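Local coordinates for putative N-acetylmuramoyl-L-alanine amidase (Neisseria meningitidis MC58, PDB 3CZX) that probably hydrolyses the amide link between N-acetylmuramoyl and L-amino acid residues of cell-wall peptidoglycan, as a zinc-dependent amidase, at the interface of chains A and B. Sequence-based numbering; all coordinates share one arbitrary frame. Chains: chain A/B, Putative N-acetylmuramoyl-L-alanine amidase.

The interface of chains A and B. Residues chain A 163, 167; chain B 35, 54.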
ATOM      1  N   TRP A 163      -5.648  -1.136   4.438  1.00 11.61           N
ATOM      2  CA  TRP A 163      -4.663  -1.637   5.398  1.00 11.17           C
ATOM      3  C   TRP A 163      -5.341  -2.421   6.490  1.00 11.12           C
ATOM      4  O   TRP A 163      -4.811  -3.426   6.975  1.00 11.03           O
ATOM      5  CB  TRP A 163      -3.776  -0.481   5.950  1.00 11.38           C
ATOM      6  CG  TRP A 163      -2.908   0.094   4.914  1.00 10.36           C
ATOM      7  CD1 TRP A 163      -3.250   1.012   3.969  1.00 13.84           C
ATOM      8  CD2 TRP A 163      -1.535  -0.229   4.671  1.00 11.58           C
ATOM      9  NE1 TRP A 163      -2.191   1.267   3.140  1.00 13.49           N
ATOM     10  CE2 TRP A 163      -1.124   0.518   3.545  1.00 12.58           C
ATOM     11  CE3 TRP A 163      -0.615  -1.090   5.284  1.00 11.66           C
ATOM     12  CZ2 TRP A 163       0.163   0.442   3.034  1.00 13.19           C
ATOM     13  CZ3 TRP A 163       0.660  -1.165   4.756  1.00 13.93           C
ATOM     14  CH2 TRP A 163       1.035  -0.407   3.648  1.00 13.38           C
ATOM     15  N   ARG A 167      -4.827  -6.305   7.182  1.00 11.01           N
ATOM     16  CA  ARG A 167      -4.485  -6.713   8.564  1.00 11.25           C
ATOM     17  C   ARG A 167      -5.422  -7.789   9.086  1.00 12.11           C
ATOM     18  O   ARG A 167      -4.970  -8.761   9.700  1.00 11.58           O
ATOM     19  CB  ARG A 167      -4.482  -5.516   9.523  1.00 12.52           C
ATOM     20  CG  ARG A 167      -4.009  -5.913  10.933  1.00 12.44           C
ATOM     21  CD  ARG A 167      -3.810  -4.727  11.815  1.00 16.26           C
ATOM     22  NE  ARG A 167      -2.793  -3.838  11.288  1.00 18.64           N
ATOM     23  CZ  ARG A 167      -1.478  -3.954  11.456  1.00 22.11           C
ATOM     24  NH1 ARG A 167      -0.963  -4.948  12.146  1.00 22.62           N
ATOM     25  NH2 ARG A 167      -0.670  -3.060  10.907  1.00 25.06           N
TER
ATOM     26  N   ASN B  35       3.623   4.485   4.964  1.00  7.62           N
ATOM     27  CA  ASN B  35       3.847   3.076   5.290  1.00  7.67           C
ATOM     28  C   ASN B  35       4.890   2.418   4.356  1.00  8.80           C
ATOM     29  O   ASN B  35       5.746   1.652   4.813  1.00  9.25           O
ATOM     30  CB  ASN B  35       2.530   2.314   5.195  1.00  8.69           C
ATOM     31  CG  ASN B  35       1.617   2.590   6.357  1.00  9.00           C
ATOM     32  OD1 ASN B  35       1.989   3.288   7.308  1.00  8.73           O
ATOM     33  ND2 ASN B  35       0.398   2.026   6.311  1.00  9.03           N
ATOM     34  N   THR B  54       0.594   3.006  11.458  1.00 10.09           N
ATOM     35  CA  THR B  54       0.334   2.439  10.125  1.00 10.95           C
ATOM     36  C   THR B  54      -1.096   2.763   9.638  1.00 10.52           C
ATOM     37  O   THR B  54      -1.516   2.395   8.532  1.00 11.11           O
ATOM     38  CB  THR B  54       0.567   0.914  10.076  1.00 13.06           C
ATOM     39  OG1 THR B  54      -0.325   0.273  11.003  1.00 14.92           O
ATOM     40  CG2 THR B  54       2.015   0.564  10.477  1.00 13.80           C
TER
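A:Trp163 and A:Arg167 lie one turn apart on helix 152-177 of chain A and face B:Asn35 of helix 26-43 and B:Thr54, a loop residue, in chain B. The protein belongs to the zinc-dependent Amidase_3 family, and this patch is part of a two-fold symmetric interface between two copies, so the same contact recurs with the roles of A and B swapped; the crystal alone does not establish a dimer in solution. The indole of A:Trp163 offers a broad flat face to the side-chain amide of B:Asn35, which approaches from the opposite direction. The amide nitrogen ND2 of B:Asn35 sits over the middle of the six-membered ring, 3.2 Å above the indole plane, and comes within 3.4 Å of the ring carbon CD2 of A:Trp163. Amide and indole planes stand 77° apart, and the N-H trans to OD1 points down at the ring, probably a weak N-H to pi interaction. Farther back along the same side chain, CB of B:Asn35 packs at 3.5 Å from CH2 of A:Trp163. A tryptophan suits this place because one face can receive both the polar nitrogen and the methylene. Within chain B, ND2 of B:Asn35 also donates a nearly straight hydrogen bond to the backbone oxygen O of B:Thr54 at 3.0 Å. That oxygen lies in the amide plane of B:Asn35, which helps fix the amide's rotation and links helix to loop. Asparagine fits because its amide has two hydrogens, the one on the OD1 side directed at B:Thr54 O and the other at the indole. Beside this pair, the long A:Arg167 chain spans from helix to loop: CG is anti to the backbone N (chi1 -175°), and a bend at chi3 brings the terminal guanidinium nitrogen NH2 to 3.4 Å from the hydroxyl OG1 of B:Thr54, a polar approach rather than a hydrogen bond. The side chains cross at about a right angle; chi1 of 61° sets OG1 between B:Thr54's backbone N and carbonyl carbon, turned toward the arginine.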